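Local coordinates for protein probable ATP-dependent kinase TDA10 (PDB 1ODF) that probably transfers phosphate from ATP to a substrate not yet identified, as a P-loop kinase of the GLYK family, at residues L128-K133 against T145-K150. Sequence-based numbering, arbitrary orientation.
Sequences LPKYDK and TGQKIK. With SO4 (sulfate ion), chain C.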
loop_
_atom_site.group_PDB
_atom_site.type_symbol
_atom_site.label_atom_id
_atom_site.label_comp_id
_atom_site.label_asym_id
_atom_site.label_seq_id
_atom_site.Cartn_x
_atom_site.Cartn_y
_atom_site.Cartn_z
ATOM N N LEU A 128 6.495 -6.203 14.314
ATOM C CA LEU A 128 6.511 -5.767 12.922
ATOM C C LEU A 128 7.661 -4.778 12.747
ATOM O O LEU A 128 7.985 -4.014 13.658
ATOM C CB LEU A 128 5.185 -5.107 12.540
ATOM C CG LEU A 128 4.058 -6.083 12.175
ATOM C CD1 LEU A 128 3.525 -6.772 13.431
ATOM C CD2 LEU A 128 2.954 -5.316 11.467
ATOM N N PRO A 129 8.302 -4.788 11.570
ATOM C CA PRO A 129 9.421 -3.880 11.316
ATOM C C PRO A 129 9.038 -2.429 11.084
ATOM O O PRO A 129 7.882 -2.096 10.805
ATOM C CB PRO A 129 10.077 -4.488 10.086
ATOM C CG PRO A 129 8.900 -4.993 9.321
ATOM C CD PRO A 129 8.064 -5.659 10.406
ATOM N N LYS A 130 10.036 -1.570 11.221
ATOM C CA LYS A 130 9.896 -0.143 10.986
ATOM C C LYS A 130 11.091 0.229 10.121
ATOM O O LYS A 130 12.167 -0.361 10.241
ATOM C CB LYS A 130 9.891 0.631 12.305
ATOM C CG LYS A 130 8.513 0.675 12.960
ATOM C CD LYS A 130 7.461 1.254 11.998
ATOM C CE LYS A 130 6.059 1.245 12.611
ATOM N NZ LYS A 130 4.985 1.648 11.638
ATOM N N TYR A 131 10.907 1.190 9.233
ATOM C CA TYR A 131 11.982 1.567 8.333
ATOM C C TYR A 131 12.447 2.993 8.592
ATOM O O TYR A 131 11.707 3.805 9.142
ATOM C CB TYR A 131 11.492 1.420 6.886
ATOM C CG TYR A 131 12.577 1.390 5.836
ATOM C CD1 TYR A 131 13.361 0.251 5.643
ATOM C CD2 TYR A 131 12.808 2.493 5.015
ATOM C CE1 TYR A 131 14.341 0.210 4.657
ATOM C CE2 TYR A 131 13.782 2.463 4.027
ATOM C CZ TYR A 131 14.542 1.319 3.851
ATOM O OH TYR A 131 15.483 1.282 2.850
ATOM N N ASP A 132 13.679 3.283 8.194
ATOM C CA ASP A 132 14.265 4.606 8.357
ATOM C C ASP A 132 14.890 4.980 7.023
ATOM O O ASP A 132 15.959 4.479 6.678
ATOM C CB ASP A 132 15.336 4.576 9.451
ATOM C CG ASP A 132 16.026 5.923 9.640
ATOM O OD1 ASP A 132 16.886 6.021 10.541
ATOM O OD2 ASP A 132 15.710 6.878 8.893
ATOM N N LYS A 133 14.215 5.858 6.281
ATOM C CA LYS A 133 14.672 6.297 4.959
ATOM C C LYS A 133 15.862 7.263 4.951
ATOM O O LYS A 133 16.518 7.436 3.915
ATOM C CB LYS A 133 13.515 6.945 4.189
ATOM C CG LYS A 133 12.323 6.034 3.933
ATOM C CD LYS A 133 11.242 6.760 3.138
ATOM C CE LYS A 133 9.996 5.908 2.961
ATOM N NZ LYS A 133 8.961 6.603 2.136
ATOM N N THR A 145 14.717 -1.479 15.926
ATOM C CA THR A 145 13.534 -1.860 16.686
ATOM C C THR A 145 12.254 -1.439 15.964
ATOM O O THR A 145 12.088 -0.275 15.575
ATOM C CB THR A 145 13.557 -1.225 18.092
ATOM O OG1 THR A 145 13.673 0.199 17.971
ATOM C CG2 THR A 145 14.735 -1.765 18.900
ATOM N N GLY A 146 11.351 -2.397 15.789
ATOM C CA GLY A 146 10.100 -2.116 15.113
ATOM C C GLY A 146 8.974 -1.764 16.063
ATOM O O GLY A 146 9.146 -0.958 16.975
ATOM N N GLN A 147 7.814 -2.374 15.850
ATOM C CA GLN A 147 6.646 -2.119 16.683
ATOM C C GLN A 147 6.082 -3.446 17.166
ATOM O O GLN A 147 6.319 -4.490 16.556
ATOM C CB GLN A 147 5.569 -1.396 15.872
ATOM C CG GLN A 147 4.922 -2.295 14.808
ATOM C CD GLN A 147 3.590 -1.765 14.286
ATOM O OE1 GLN A 147 2.698 -1.402 15.065
ATOM N NE2 GLN A 147 3.442 -1.739 12.964
ATOM N N LYS A 148 5.330 -3.407 18.258
ATOM C CA LYS A 148 4.715 -4.616 18.793
ATOM C C LYS A 148 3.200 -4.477 18.852
ATOM O O LYS A 148 2.672 -3.468 19.313
ATOM C CB LYS A 148 5.267 -4.945 20.185
ATOM C CG LYS A 148 6.516 -5.806 20.143
ATOM C CD LYS A 148 6.853 -6.417 21.504
ATOM C CE LYS A 148 7.404 -5.391 22.481
ATOM N NZ LYS A 148 7.926 -6.049 23.714
ATOM N N ILE A 149 2.500 -5.498 18.375
ATOM C CA ILE A 149 1.046 -5.477 18.380
ATOM C C ILE A 149 0.510 -6.613 19.243
ATOM O O ILE A 149 1.028 -7.728 19.195
ATOM C CB ILE A 149 0.496 -5.599 16.936
ATOM C CG1 ILE A 149 1.051 -4.448 16.082
ATOM C CG2 ILE A 149 -1.035 -5.562 16.951
ATOM C CD1 ILE A 149 0.664 -4.507 14.618
ATOM N N LYS A 150 -0.523 -6.325 20.034
ATOM C CA LYS A 150 -1.119 -7.331 20.913
ATOM C C LYS A 150 -1.882 -8.413 20.155
ATOM O O LYS A 150 -2.699 -8.115 19.285
ATOM C CB LYS A 150 -2.076 -6.677 21.919
ATOM C CG LYS A 150 -1.436 -5.650 22.845
ATOM C CD LYS A 150 -2.468 -5.052 23.802
ATOM C CE LYS A 150 -1.881 -3.908 24.628
ATOM N NZ LYS A 150 -1.511 -2.733 23.783
HETATM S S SO4 C . 10.224 6.050 -1.223
HETATM O O1 SO4 C . 11.065 5.862 -2.418
HETATM O O2 SO4 C . 10.373 4.886 -0.338
HETATM O O3 SO4 C . 10.632 7.275 -0.511
HETATM O O4 SO4 C . 8.814 6.178 -1.633
HETATM O O HOH W 1 5.076 -2.083 10.808
#
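Leu128 and Gln147 join strands 125-132 and 147-150 as an antiparallel hydrogen-bonded pair in a three-stranded sheet, separate from the six-stranded sheet of this probable P-loop kinase. Two nearly straight backbone bonds define the pair. Leu128 N donates to Gln147 O at 2.8 Å, with an angle at hydrogen of 162°. Gln147 N returns a bond to Leu128 O at 2.7 Å, with an angle of 166°. Leu128 O also accepts a CA-H...O contact from Gly146.

The tight part lies on the face carrying both side chains, which run side by side. Gln147 CG sits between its own backbone N and carbonyl carbon (chi1 70°), and there it meets Leu128 CB at 3.6 Å. Leu128 CD1 also touches Ile149 CD1 at 3.8 Å, the two side chains crossing at a slant; Phe156 of strand 155-160 packs on both residues, and Val110 of helix 104-114 on Leu128, which places the apolar end against the main body of the fold.

Toward Thr145 the contact thins and becomes more exposed. Lys130 lays its aliphatic CG over the backbone of Gly146, 3.9 Å from CA, and its chain then bends at chi2. Its NZ forms a salt bridge with Asp72 and passes Gln147 NE2 without a hydrogen bond. The Lys130 side chain is about 11 Å from that of Ser45, in the predicted ATP site. Gln147 NE2 donates to Tyr67 O and also, at 2.7 Å, to a water that in turn donates to Pro129 O at 2.8 Å.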